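Local coordinates for maltose operon transcriptional repressor (Staphylococcus aureus subsp. aureus Mu50, PDB 3HCW), which probably represses transcription of the maltose operon, its C-terminal fragment having the periplasmic binding protein-like fold with which LacI-type regulators sense small-molecule effectors, at residues E144-R149 with I197-M202; D70-L75 with Q85-E90; R186-N191 with P219-T224; F227-L232 with K280-T285. All coordinates share one frame; numbering follows the deposited sequence. Where two conformers were deposited one is given.

Contact 1: E144-R149 with I197-M202; sequences EVSKDR and ISLDAM. With GOL (glycerol), chain D.
GOL O3, a hydroxyl of a bound glycerol, is gripped from both segments: Arg149 NH1 donates to it over 3.1 Å in a nearly straight bond (165°), and the hydroxyl donates a hydrogen bond to Asp200 OD1, also 3.1 Å away. The same Arg149 NH1 lies 2.7 Å from the backbone Leu199 O, but the bond is strongly bent (127°) and counts as weak. The Arg149 chain, extended from CG to NE, crosses the Leu199 side chain at about a right angle and brings the guanidinium to Leu199 O. Val145 CG2 sits 3.4 Å above the centre of one guanidinium face, while GOL O3 meets the group at its edge, in plane; Asn115 accepts from Arg149 NE and so fixes the rotation further. Helix 144-159 packs against the C-terminal end of strand 194-198 and the turn into helix 201-213, at the end of the sheet where, as in relatives, the ligand cleft probably lies. The glycerol probably comes from the crystallisation liquor, yet its position is consistent with a polar pocket for an effector. Leu199 CD1 packs against the helix backbone, 3.6 Å from Ser146 CA, and touches the aliphatic Arg149 CD. Ser146 OG turns to Thr138 on strand 133-139. Asp200 is also the N-cap of helix 201-213: its OD2 accepts from Met202 N at 3.2 Å, from well above the carboxylate plane.

Contact 2: D70-L75 with Q85-E90; sequences DAFILL and QMLIDE
One face of the Phe72 ring carries a methyl of Leu87: CD2 stands 3.6 Å above the ring plane, offset toward the rim on the CD2 and CE2 side. The contact lies within a beta-alpha-beta unit, strand 71-74, helix 82-89, strand 94-97, in which the helix packs over the parallel sheet. The methyl makes a CH-pi contact, Leu87 CD2 lying 4.0 Å from the centroid of the Phe72 ring and 25° off the normal. Phe72 also touches Met63 and Ile64 of helix 53-65, and Phe94 of strand 94-97, so the ring is buried between two helices and the sheet. Alternation along the strand sets the pattern: Phe72 and Leu74 point to helix 82-89, whereas Ala71 and Ile73 point away from it and meet helix 247-263. Within 85-90, Leu87 alone touches the strand segment, and its two methyls are divided between Phe72 and Leu74. With CG anti to the carbonyl carbon (chi1 -47°), Leu87 reaches down from the helix and forks, CD2 going over the aromatic ring and CD1 going to Leu74. The contact is wholly apolar. Leu87 also meets Phe94, which ties the same leucine to the next strand of the unit. Leu74 and Leu87 reach toward each other tip to tip, Leu74 CD2 lying 3.7 Å from Leu87 CD1, and the same CD1 rests 4.0 Å from Phe72 CB.

Contact 3: R186-N191 with P219-T224; sequences RLKDPN and PKDVMT
The turn that follows helix 173-187 meets the loop leading into strand 222-227, at the end of the sheet where strands 194-198 and 222-227 begin. Lys188 and Asp221, whose CA atoms are the nearest across the contact at 5.9 Å, form a salt bridge: Lys188 NZ donates to Asp221 OD2 at 3.1 Å, approaching on the syn side but 33° out of the carboxylate plane. The CB of Lys188 points away from the loop, and bends at chi2 and chi4 bring the ammonium back to the acid. Asp221 OD2 also accepts from the backbone N of Glu217, so a single oxygen joins the lysine to the loop before the strand; the ammonium in turn has a weak bond to the carbonyl of Asn215. Beneath this partly exposed pair the contact is apolar. Strands 194-198 and 222-227 are parallel neighbours in the periplasmic binding protein-like fold, and helix 173-187 packs beside them, with both Leu187 and Val222 touching Gln194. Leu187 CD2 presses on Val222 CG1 at 3.5 Å, the valine branch that lies anti to its carbonyl carbon (chi1 -69°). The backbone oxygen Leu187 O rests 3.4 Å from Asp221 CB, close packing between main chain and methylene. Past the lysine the chain makes an Asx turn, in which the anti lone pair of Asp189 OD2 accepts from Asn191 N at 3.0 Å.

Contact 4: F227-L232 with K280-T285; sequences FNDSYL and KIRKST
Charge carries this surface contact. Arg282 holds the Asp229 carboxylate end-on, with NH1 bonded to OD1 at 2.8 Å and NH2 to OD2 at 3.0 Å, the latter the straighter bond (160°). Arg282 NH2 reaches OD1 as well, at 2.9 Å, so this oxygen takes two guanidinium hydrogens besides its bond with Thr233 OG1. All three bonds run near the guanidinium plane, but the carboxylate is turned 36° against it, and NH1 meets OD1 from above the acid plane while NH2 comes on the syn side. Arg282 NH1 has a second acceptor in the carbonyl of Gln240. Asp229 follows strand 222-227 of the periplasmic binding protein-like fold, and Arg282 follows strand 272-280, so the pair bridges the exits of two strands across strand 241-244, which lies between them. By packing, Lys280 crosses the acid at about a right angle, its CG 3.7 Å from Asp229 OD2, and lays its CB over one guanidinium face toward the rim. Lys280 NZ itself pairs with Glu278 and Asp244. Ser230 is the N-cap of helix 231-234, its OG accepting from Leu232 N at 3.1 Å.

Contact 2 comes first along the chain, and its centre lies about 25 Å from that of contact 1, 34 Å from contact 4 and 47 Å from contact 3. The other three fall in the periplasmic binding protein-like range. Contacts 1 and 3 alternate in sequence and share the sheet through neighbouring strands 194-198 and 222-227, with centres 22 Å apart. Contact 4 touches both (centres about 14 and 19 Å away): Asn228 probably bonds to Asp200 of contact 1, and Ser284 to Thr224 of contact 3. Strand 222-227 leads from contact 3 to contact 4, beside contact 1, where the glycerol is bound, consistent with a pocket built from several strand ends.

Contact 1: E144-R149 with I197-M202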
loop_
_atom_site.group_PDB
_atom_site.type_symbol
_atom_site.label_atom_id
_atom_site.label_comp_id
_atom_site.label_asym_id
_atom_site.label_seq_id
_atom_site.Cartn_x
_atom_site.Cartn_y
_atom_site.Cartn_z
ATOM N N GLU A 144 -3.526 21.929 -4.498
ATOM C CA GLU A 144 -4.097 22.235 -5.800
ATOM C C GLU A 144 -4.872 21.065 -6.416
ATOM O O GLU A 144 -5.808 21.287 -7.161
ATOM C CB GLU A 144 -3.015 22.760 -6.750
ATOM C CG GLU A 144 -2.920 24.295 -6.820
ATOM C CD GLU A 144 -2.759 24.976 -5.456
ATOM O OE1 GLU A 144 -1.919 24.537 -4.641
ATOM O OE2 GLU A 144 -3.474 25.968 -5.205
ATOM N N VAL A 145 -4.497 19.831 -6.080
ATOM C CA VAL A 145 -5.196 18.637 -6.566
ATOM C C VAL A 145 -6.638 18.621 -6.017
ATOM O O VAL A 145 -7.605 18.371 -6.754
ATOM C CB VAL A 145 -4.383 17.319 -6.258
ATOM C CG1 VAL A 145 -3.732 17.378 -4.891
ATOM C CG2 VAL A 145 -5.258 16.070 -6.370
ATOM N N SER A 146 -6.754 18.946 -4.731
ATOM C CA SER A 146 -8.022 19.140 -4.052
ATOM C C SER A 146 -8.860 20.230 -4.727
ATOM O O SER A 146 -10.016 19.976 -5.080
ATOM C CB SER A 146 -7.777 19.444 -2.563
ATOM O OG SER A 146 -8.988 19.628 -1.857
ATOM N N LYS A 147 -8.265 21.408 -4.951
ATOM C CA LYS A 147 -8.959 22.522 -5.617
ATOM C C LYS A 147 -9.449 22.156 -7.022
ATOM O O LYS A 147 -10.568 22.492 -7.403
ATOM C CB LYS A 147 -8.060 23.762 -5.718
ATOM C CG LYS A 147 -7.725 24.456 -4.403
ATOM C CD LYS A 147 -6.829 25.668 -4.695
ATOM C CE LYS A 147 -6.744 26.639 -3.523
ATOM N NZ LYS A 147 -5.882 26.135 -2.423
ATOM N N ASP A 148 -8.588 21.495 -7.790
ATOM C CA ASP A 148 -8.925 21.052 -9.147
ATOM C C ASP A 148 -10.061 20.023 -9.196
ATOM O O ASP A 148 -10.944 20.135 -10.022
ATOM C CB ASP A 148 -7.701 20.456 -9.825
ATOM C CG ASP A 148 -6.721 21.497 -10.289
ATOM O OD1 ASP A 148 -5.746 21.106 -10.969
ATOM O OD2 ASP A 148 -6.925 22.693 -9.986
ATOM N N ARG A 149 -10.018 19.033 -8.303
ATOM C CA ARG A 149 -11.034 17.974 -8.264
ATOM C C ARG A 149 -12.377 18.471 -7.718
ATOM O O ARG A 149 -13.428 18.075 -8.218
ATOM C CB ARG A 149 -10.523 16.723 -7.528
ATOM C CG ARG A 149 -9.406 15.989 -8.298
ATOM C CD ARG A 149 -8.881 14.755 -7.567
ATOM N NE ARG A 149 -7.690 14.212 -8.228
ATOM C CZ ARG A 149 -6.837 13.341 -7.683
ATOM N NH1 ARG A 149 -7.020 12.893 -6.449
ATOM N NH2 ARG A 149 -5.776 12.934 -8.372
ATOM N N ILE A 197 -18.313 11.015 -3.391
ATOM C CA ILE A 197 -17.014 11.020 -4.052
ATOM C C ILE A 197 -15.925 11.515 -3.100
ATOM O O ILE A 197 -16.078 12.561 -2.461
ATOM C CB ILE A 197 -17.035 11.836 -5.377
ATOM C CG1 ILE A 197 -17.881 11.109 -6.428
ATOM C CG2 ILE A 197 -15.612 12.035 -5.924
ATOM C CD1 ILE A 197 -18.383 11.994 -7.587
ATOM N N SER A 198 -14.844 10.738 -2.985
ATOM C CA SER A 198 -13.692 11.126 -2.173
ATOM C C SER A 198 -12.534 11.547 -3.049
ATOM O O SER A 198 -12.310 10.979 -4.121
ATOM C CB SER A 198 -13.221 9.977 -1.273
ATOM O OG SER A 198 -14.273 9.482 -0.464
ATOM N N LEU A 199 -11.796 12.524 -2.540
ATOM C CA LEU A 199 -10.556 13.042 -3.109
ATOM C C LEU A 199 -9.518 11.993 -3.557
ATOM O O LEU A 199 -8.881 12.156 -4.593
ATOM C CB LEU A 199 -9.906 13.972 -2.073
ATOM C CG LEU A 199 -8.609 14.663 -2.505
ATOM C CD1 LEU A 199 -8.914 15.657 -3.609
ATOM C CD2 LEU A 199 -7.929 15.346 -1.332
ATOM N N ASP A 200 -9.358 10.934 -2.767
ATOM C CA ASP A 200 -8.255 9.997 -2.908
ATOM C C ASP A 200 -8.644 8.687 -2.241
ATOM O O ASP A 200 -9.388 8.686 -1.270
ATOM C CB ASP A 200 -6.996 10.577 -2.229
ATOM C CG ASP A 200 -5.856 9.578 -2.149
ATOM O OD1 ASP A 200 -5.341 9.194 -3.219
ATOM O OD2 ASP A 200 -5.484 9.167 -1.024
ATOM N N ALA A 201 -8.122 7.582 -2.766
ATOM C CA ALA A 201 -8.461 6.230 -2.327
ATOM C C ALA A 201 -8.169 5.919 -0.850
ATOM O O ALA A 201 -8.923 5.193 -0.222
ATOM C CB ALA A 201 -7.746 5.222 -3.220
ATOM N N MET A 202 -7.083 6.465 -0.303
ATOM C CA MET A 202 -6.709 6.219 1.098
ATOM C C MET A 202 -7.736 6.819 2.057
ATOM O O MET A 202 -8.178 6.150 2.994
ATOM C CB MET A 202 -5.289 6.742 1.382
ATOM C CG MET A 202 -4.571 6.051 2.551
ATOM S SD MET A 202 -4.582 4.228 2.539
ATOM C CE MET A 202 -3.790 3.884 0.974
HETATM C C1 GOL D . -2.578 11.359 -3.016
HETATM O O1 GOL D . -2.512 11.969 -1.746
HETATM C C2 GOL D . -3.082 12.383 -4.025
HETATM O O2 GOL D . -2.131 13.413 -4.162
HETATM C C3 GOL D . -3.324 11.711 -5.371
HETATM O O3 GOL D . -4.657 11.249 -5.399
#

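Contact 2: D70-L75 with Q85-E90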
loop_
_atom_site.group_PDB
_atom_site.type_symbol
_atom_site.label_atom_id
_atom_site.label_comp_id
_atom_site.label_asym_id
_atom_site.label_seq_id
_atom_site.Cartn_x
_atom_site.Cartn_y
_atom_site.Cartn_z
ATOM N N ASP A 70 22.028 16.360 -7.618
ATOM C CA ASP A 70 22.181 17.207 -8.803
ATOM C C ASP A 70 20.907 17.999 -9.063
ATOM O O ASP A 70 20.954 19.116 -9.576
ATOM C CB ASP A 70 22.561 16.361 -10.031
ATOM C CG ASP A 70 23.917 15.665 -9.872
ATOM O OD1 ASP A 70 24.276 14.839 -10.741
ATOM O OD2 ASP A 70 24.625 15.944 -8.878
ATOM N N ALA A 71 19.771 17.415 -8.689
ATOM C CA ALA A 71 18.469 18.013 -8.963
ATOM C C ALA A 71 17.368 17.434 -8.086
ATOM O O ALA A 71 17.578 16.468 -7.341
ATOM C CB ALA A 71 18.117 17.839 -10.425
ATOM N N PHE A 72 16.185 18.033 -8.194
ATOM C CA PHE A 72 15.051 17.660 -7.364
ATOM C C PHE A 72 13.804 17.394 -8.177
ATOM O O PHE A 72 13.660 17.875 -9.294
ATOM C CB PHE A 72 14.758 18.763 -6.358
ATOM C CG PHE A 72 15.686 18.772 -5.193
ATOM C CD1 PHE A 72 15.403 18.010 -4.073
ATOM C CD2 PHE A 72 16.851 19.534 -5.217
ATOM C CE1 PHE A 72 16.255 18.012 -2.965
ATOM C CE2 PHE A 72 17.705 19.547 -4.122
ATOM C CZ PHE A 72 17.403 18.786 -2.986
ATOM N N ILE A 73 12.906 16.611 -7.609
ATOM C CA ILE A 73 11.567 16.463 -8.150
ATOM C C ILE A 73 10.639 16.679 -6.961
ATOM O O ILE A 73 10.642 15.867 -6.031
ATOM C CB ILE A 73 11.341 15.055 -8.776
ATOM C CG1 ILE A 73 12.296 14.801 -9.955
ATOM C CG2 ILE A 73 9.899 14.887 -9.225
ATOM C CD1 ILE A 73 12.106 13.441 -10.616
ATOM N N LEU A 74 9.898 17.793 -6.961
ATOM C CA LEU A 74 8.873 18.043 -5.932
ATOM C C LEU A 74 7.644 17.208 -6.246
ATOM O O LEU A 74 7.043 17.363 -7.309
ATOM C CB LEU A 74 8.467 19.516 -5.879
ATOM C CG LEU A 74 9.525 20.588 -5.620
ATOM C CD1 LEU A 74 8.864 21.934 -5.499
ATOM C CD2 LEU A 74 10.275 20.286 -4.366
ATOM N N LEU A 75 7.269 16.329 -5.322
ATOM C CA LEU A 75 6.160 15.399 -5.537
ATOM C C LEU A 75 4.787 15.957 -5.137
ATOM O O LEU A 75 3.852 15.194 -4.903
ATOM C CB LEU A 75 6.389 14.090 -4.792
ATOM C CG LEU A 75 7.398 12.992 -5.151
ATOM C CD1 LEU A 75 6.646 11.672 -5.240
ATOM C CD2 LEU A 75 8.132 13.222 -6.416
ATOM N N GLN A 85 10.361 27.725 -3.239
ATOM C CA GLN A 85 11.100 28.995 -3.166
ATOM C C GLN A 85 12.585 28.817 -2.841
ATOM O O GLN A 85 13.427 29.552 -3.361
ATOM C CB GLN A 85 10.463 29.955 -2.153
ATOM C CG GLN A 85 9.610 31.049 -2.785
ATOM C CD GLN A 85 10.366 31.878 -3.820
ATOM O OE1 GLN A 85 9.936 31.993 -4.972
ATOM N NE2 GLN A 85 11.497 32.454 -3.416
ATOM N N MET A 86 12.886 27.840 -1.984
ATOM C CA MET A 86 14.261 27.483 -1.615
ATOM C C MET A 86 15.073 27.083 -2.851
ATOM O O MET A 86 16.130 27.658 -3.104
ATOM C CB MET A 86 14.251 26.363 -0.560
ATOM C CG MET A 86 15.616 25.914 -0.023
ATOM S SD MET A 86 15.386 24.681 1.276
ATOM C CE MET A 86 14.999 25.766 2.644
ATOM N N LEU A 87 14.549 26.136 -3.633
ATOM C CA LEU A 87 15.204 25.672 -4.866
ATOM C C LEU A 87 15.318 26.756 -5.935
ATOM O O LEU A 87 16.204 26.695 -6.789
ATOM C CB LEU A 87 14.472 24.468 -5.458
ATOM C CG LEU A 87 14.052 23.292 -4.576
ATOM C CD1 LEU A 87 13.202 22.342 -5.386
ATOM C CD2 LEU A 87 15.236 22.566 -3.962
ATOM N N ILE A 88 14.413 27.732 -5.891
ATOM C CA ILE A 88 14.470 28.892 -6.782
ATOM C C ILE A 88 15.559 29.868 -6.327
ATOM O O ILE A 88 16.364 30.328 -7.146
ATOM C CB ILE A 88 13.076 29.573 -6.925
ATOM C CG1 ILE A 88 12.176 28.721 -7.831
ATOM C CG2 ILE A 88 13.195 31.000 -7.488
ATOM C CD1 ILE A 88 10.692 29.001 -7.700
ATOM N N ASP A 89 15.590 30.150 -5.022
ATOM C CA ASP A 89 16.616 31.012 -4.414
ATOM C C ASP A 89 18.033 30.469 -4.610
ATOM O O ASP A 89 18.954 31.219 -4.945
ATOM C CB ASP A 89 16.353 31.199 -2.912
ATOM C CG ASP A 89 15.173 32.116 -2.625
ATOM O OD1 ASP A 89 14.407 31.818 -1.680
ATOM O OD2 ASP A 89 15.011 33.132 -3.339
ATOM N N GLU A 90 18.189 29.160 -4.420
ATOM C CA GLU A 90 19.505 28.530 -4.415
ATOM C C GLU A 90 19.842 27.825 -5.734
ATOM O O GLU A 90 20.673 26.912 -5.767
ATOM C CB GLU A 90 19.642 27.600 -3.207
ATOM C CG GLU A 90 19.143 28.243 -1.912
ATOM C CD GLU A 90 20.122 28.140 -0.760
ATOM O OE1 GLU A 90 20.152 29.076 0.067
ATOM O OE2 GLU A 90 20.859 27.133 -0.677
#

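Contact 3: R186-N191 with P219-T224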
loop_
_atom_site.group_PDB
_atom_site.type_symbol
_atom_site.label_atom_id
_atom_site.label_comp_id
_atom_site.label_asym_id
_atom_site.label_seq_id
_atom_site.Cartn_x
_atom_site.Cartn_y
_atom_site.Cartn_z
ATOM N N ARG A 186 -30.692 10.823 5.733
ATOM C CA ARG A 186 -30.848 11.100 4.300
ATOM C C ARG A 186 -30.201 10.003 3.443
ATOM O O ARG A 186 -30.750 9.603 2.409
ATOM C CB ARG A 186 -30.311 12.488 3.933
ATOM C CG ARG A 186 -30.796 12.985 2.563
ATOM C CD ARG A 186 -30.978 14.492 2.543
ATOM N NE ARG A 186 -31.558 14.988 1.291
ATOM C CZ ARG A 186 -32.861 15.043 1.022
ATOM N NH1 ARG A 186 -33.265 15.524 -0.147
ATOM N NH2 ARG A 186 -33.763 14.618 1.908
ATOM N N LEU A 187 -29.058 9.496 3.908
ATOM C CA LEU A 187 -28.343 8.410 3.246
ATOM C C LEU A 187 -29.154 7.112 3.218
ATOM O O LEU A 187 -28.881 6.224 2.412
ATOM C CB LEU A 187 -26.965 8.174 3.895
ATOM C CG LEU A 187 -25.899 9.278 3.741
ATOM C CD1 LEU A 187 -24.574 8.871 4.364
ATOM C CD2 LEU A 187 -25.659 9.714 2.301
ATOM N N LYS A 188 -30.162 7.024 4.085
ATOM C CA LYS A 188 -31.028 5.856 4.190
ATOM C C LYS A 188 -32.401 6.084 3.540
ATOM O O LYS A 188 -33.231 5.177 3.493
ATOM C CB LYS A 188 -31.197 5.470 5.662
ATOM C CG LYS A 188 -31.076 3.983 5.940
ATOM C CD LYS A 188 -29.620 3.562 6.099
ATOM C CE LYS A 188 -29.516 2.136 6.623
ATOM N NZ LYS A 188 -29.750 1.116 5.563
ATOM N N ASP A 189 -32.636 7.301 3.056
ATOM C CA ASP A 189 -33.882 7.628 2.371
ATOM C C ASP A 189 -33.903 7.017 0.967
ATOM O O ASP A 189 -33.063 7.359 0.132
ATOM C CB ASP A 189 -34.082 9.143 2.291
ATOM C CG ASP A 189 -35.535 9.531 2.040
ATOM O OD1 ASP A 189 -36.079 10.321 2.836
ATOM O OD2 ASP A 189 -36.141 9.051 1.057
ATOM N N PRO A 190 -34.872 6.120 0.701
ATOM C CA PRO A 190 -34.977 5.404 -0.575
ATOM C C PRO A 190 -35.428 6.278 -1.744
ATOM O O PRO A 190 -35.162 5.940 -2.899
ATOM C CB PRO A 190 -36.029 4.326 -0.291
ATOM C CG PRO A 190 -36.227 4.322 1.197
ATOM C CD PRO A 190 -35.941 5.717 1.629
ATOM N N ASN A 191 -36.100 7.385 -1.442
ATOM C CA ASN A 191 -36.512 8.362 -2.455
ATOM C C ASN A 191 -35.393 9.271 -2.975
ATOM O O ASN A 191 -35.544 9.894 -4.029
ATOM C CB ASN A 191 -37.671 9.231 -1.932
ATOM C CG ASN A 191 -38.991 8.945 -2.635
ATOM O OD1 ASN A 191 -39.043 8.786 -3.857
ATOM N ND2 ASN A 191 -40.069 8.900 -1.862
ATOM N N PRO A 219 -23.928 -0.448 -3.676
ATOM C CA PRO A 219 -24.539 0.799 -4.166
ATOM C C PRO A 219 -25.983 1.096 -3.735
ATOM O O PRO A 219 -26.481 2.190 -4.038
ATOM C CB PRO A 219 -24.506 0.607 -5.685
ATOM C CG PRO A 219 -24.705 -0.859 -5.847
ATOM C CD PRO A 219 -23.923 -1.490 -4.725
ATOM N N LYS A 220 -26.641 0.150 -3.053
ATOM C CA LYS A 220 -28.069 0.278 -2.670
ATOM C C LYS A 220 -28.499 1.597 -1.978
ATOM O O LYS A 220 -29.436 2.267 -2.426
ATOM C CB LYS A 220 -28.516 -0.911 -1.824
ATOM C CG LYS A 220 -30.004 -0.897 -1.499
ATOM C CD LYS A 220 -30.357 -1.900 -0.424
ATOM C CE LYS A 220 -31.862 -1.915 -0.177
ATOM N NZ LYS A 220 -32.239 -2.871 0.895
ATOM N N ASP A 221 -27.832 1.976 -0.898
ATOM C CA ASP A 221 -28.219 3.225 -0.230
ATOM C C ASP A 221 -27.542 4.395 -0.925
ATOM O O ASP A 221 -28.189 5.384 -1.236
ATOM C CB ASP A 221 -27.884 3.209 1.264
ATOM C CG ASP A 221 -28.777 2.272 2.059
ATOM O OD1 ASP A 221 -30.010 2.310 1.873
ATOM O OD2 ASP A 221 -28.240 1.514 2.897
ATOM N N VAL A 222 -26.235 4.259 -1.165
ATOM C CA VAL A 222 -25.448 5.291 -1.839
ATOM C C VAL A 222 -24.426 4.677 -2.778
ATOM O O VAL A 222 -23.919 3.585 -2.540
ATOM C CB VAL A 222 -24.685 6.250 -0.856
ATOM C CG1 VAL A 222 -25.638 7.138 -0.111
ATOM C CG2 VAL A 222 -23.767 5.477 0.100
ATOM N N MET A 223 -24.134 5.389 -3.860
ATOM C CA MET A 223 -23.078 5.004 -4.785
ATOM C C MET A 223 -21.777 5.704 -4.359
ATOM O O MET A 223 -21.790 6.815 -3.804
ATOM C CB MET A 223 -23.448 5.381 -6.232
ATOM C CG MET A 223 -24.599 4.549 -6.900
ATOM S SD MET A 223 -24.920 4.988 -8.655
ATOM C CE MET A 223 -24.546 6.722 -8.674
ATOM N N THR A 224 -20.646 5.050 -4.587
ATOM C CA THR A 224 -19.366 5.627 -4.171
ATOM C C THR A 224 -18.346 5.523 -5.279
ATOM O O THR A 224 -18.425 4.624 -6.128
ATOM C CB THR A 224 -18.797 5.001 -2.851
ATOM O OG1 THR A 224 -18.556 3.605 -3.031
ATOM C CG2 THR A 224 -19.764 5.192 -1.677
#

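Contact 4: F227-L232 with K280-T285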
loop_
_atom_site.group_PDB
_atom_site.type_symbol
_atom_site.label_atom_id
_atom_site.label_comp_id
_atom_site.label_asym_id
_atom_site.label_seq_id
_atom_site.Cartn_x
_atom_site.Cartn_y
_atom_site.Cartn_z
ATOM N N PHE A 227 -10.589 8.676 -6.490
ATOM C CA PHE A 227 -9.462 8.863 -7.400
ATOM C C PHE A 227 -8.277 7.999 -7.000
ATOM O O PHE A 227 -8.167 7.601 -5.840
ATOM C CB PHE A 227 -9.016 10.327 -7.431
ATOM C CG PHE A 227 -10.076 11.276 -7.898
ATOM C CD1 PHE A 227 -10.083 11.741 -9.214
ATOM C CD2 PHE A 227 -11.056 11.727 -7.015
ATOM C CE1 PHE A 227 -11.063 12.635 -9.626
ATOM C CE2 PHE A 227 -12.020 12.619 -7.414
ATOM C CZ PHE A 227 -12.029 13.070 -8.709
ATOM N N ASN A 228 -7.367 7.849 -7.909
ATOM C CA ASN A 228 -6.437 6.797 -7.846
ATOM C C ASN A 228 -6.472 5.369 -7.739
ATOM O O ASN A 228 -6.115 4.800 -6.762
ATOM C CB ASN A 228 -5.017 7.269 -7.693
ATOM C CG ASN A 228 -4.629 7.376 -6.301
ATOM O OD1 ASN A 228 -3.687 6.731 -5.842
ATOM N ND2 ASN A 228 -5.348 8.197 -5.589
ATOM N N ASP A 229 -6.892 4.794 -8.828
ATOM C CA ASP A 229 -7.107 3.352 -8.898
ATOM C C ASP A 229 -5.832 2.586 -8.595
ATOM O O ASP A 229 -4.774 2.898 -9.125
ATOM C CB ASP A 229 -7.601 2.946 -10.287
ATOM C CG ASP A 229 -8.058 1.499 -10.341
ATOM O OD1 ASP A 229 -8.691 1.042 -9.369
ATOM O OD2 ASP A 229 -7.786 0.812 -11.350
ATOM N N SER A 230 -5.955 1.608 -7.709
ATOM C CA SER A 230 -4.921 0.623 -7.471
ATOM C C SER A 230 -5.632 -0.678 -7.134
ATOM O O SER A 230 -6.860 -0.777 -7.238
ATOM C CB SER A 230 -4.036 1.051 -6.297
ATOM O OG SER A 230 -4.761 0.987 -5.076
ATOM N N TYR A 231 -4.849 -1.654 -6.691
ATOM C CA TYR A 231 -5.354 -2.928 -6.219
ATOM C C TYR A 231 -6.315 -2.757 -5.045
ATOM O O TYR A 231 -7.228 -3.560 -4.877
ATOM C CB TYR A 231 -4.183 -3.858 -5.851
ATOM C CG TYR A 231 -4.587 -5.292 -5.584
ATOM C CD1 TYR A 231 -5.193 -6.073 -6.580
ATOM C CD2 TYR A 231 -4.362 -5.873 -4.342
ATOM C CE1 TYR A 231 -5.570 -7.397 -6.333
ATOM C CE2 TYR A 231 -4.729 -7.195 -4.082
ATOM C CZ TYR A 231 -5.333 -7.949 -5.073
ATOM O OH TYR A 231 -5.694 -9.250 -4.791
ATOM N N LEU A 232 -6.138 -1.681 -4.278
ATOM C CA LEU A 232 -6.918 -1.442 -3.057
ATOM C C LEU A 232 -8.361 -1.017 -3.284
ATOM O O LEU A 232 -9.232 -1.377 -2.502
ATOM C CB LEU A 232 -6.206 -0.433 -2.152
ATOM C CG LEU A 232 -4.862 -0.900 -1.584
ATOM C CD1 LEU A 232 -4.192 0.223 -0.814
ATOM C CD2 LEU A 232 -5.028 -2.147 -0.707
ATOM N N LYS A 280 -12.387 3.732 -14.464
ATOM C CA LYS A 280 -12.589 2.290 -14.312
ATOM C C LYS A 280 -13.894 2.090 -13.538
ATOM O O LYS A 280 -13.952 2.370 -12.335
ATOM C CB LYS A 280 -11.438 1.644 -13.519
ATOM C CG LYS A 280 -10.023 1.842 -14.070
ATOM C CD LYS A 280 -9.618 0.703 -15.004
ATOM C CE LYS A 280 -8.104 0.604 -15.165
ATOM N NZ LYS A 280 -7.509 1.828 -15.780
ATOM N N ILE A 281 -14.933 1.613 -14.226
ATOM C CA ILE A 281 -16.253 1.398 -13.623
ATOM C C ILE A 281 -16.304 0.070 -12.888
ATOM O O ILE A 281 -15.954 -0.974 -13.443
ATOM C CB ILE A 281 -17.373 1.455 -14.676
ATOM C CG1 ILE A 281 -17.299 2.789 -15.436
ATOM C CG2 ILE A 281 -18.754 1.256 -14.020
ATOM C CD1 ILE A 281 -18.149 2.846 -16.718
ATOM N N ARG A 282 -16.714 0.114 -11.622
ATOM C CA ARG A 282 -16.829 -1.100 -10.814
ATOM C C ARG A 282 -18.204 -1.147 -10.132
ATOM O O ARG A 282 -19.082 -0.351 -10.458
ATOM C CB ARG A 282 -15.672 -1.194 -9.803
ATOM C CG ARG A 282 -14.278 -1.293 -10.439
ATOM C CD ARG A 282 -13.267 -2.011 -9.543
ATOM N NE ARG A 282 -11.949 -2.082 -10.191
ATOM C CZ ARG A 282 -11.035 -1.110 -10.140
ATOM N NH1 ARG A 282 -11.275 0.007 -9.451
ATOM N NH2 ARG A 282 -9.883 -1.248 -10.780
ATOM N N LYS A 283 -18.377 -2.062 -9.180
ATOM C CA LYS A 283 -19.676 -2.314 -8.539
ATOM C C LYS A 283 -20.273 -1.092 -7.800
ATOM O O LYS A 283 -21.493 -0.906 -7.791
ATOM C CB LYS A 283 -19.564 -3.552 -7.620
ATOM C CG LYS A 283 -20.676 -3.747 -6.568
ATOM C CD LYS A 283 -22.026 -4.176 -7.170
ATOM C CE LYS A 283 -22.112 -5.679 -7.376
ATOM N NZ LYS A 283 -23.389 -6.068 -8.038
ATOM N N SER A 284 -19.419 -0.231 -7.247
ATOM C CA SER A 284 -19.884 0.851 -6.377
ATOM C C SER A 284 -20.672 1.959 -7.079
ATOM O O SER A 284 -21.290 2.777 -6.417
ATOM C CB SER A 284 -18.725 1.444 -5.590
ATOM O OG SER A 284 -17.871 2.182 -6.436
ATOM N N THR A 285 -20.642 1.995 -8.408
ATOM C CA THR A 285 -21.565 2.849 -9.163
ATOM C C THR A 285 -22.480 2.059 -10.103
ATOM O O THR A 285 -23.054 2.623 -11.024
ATOM C CB THR A 285 -20.838 3.932 -9.992
ATOM O OG1 THR A 285 -19.904 3.314 -10.889
ATOM C CG2 THR A 285 -20.126 4.943 -9.091
#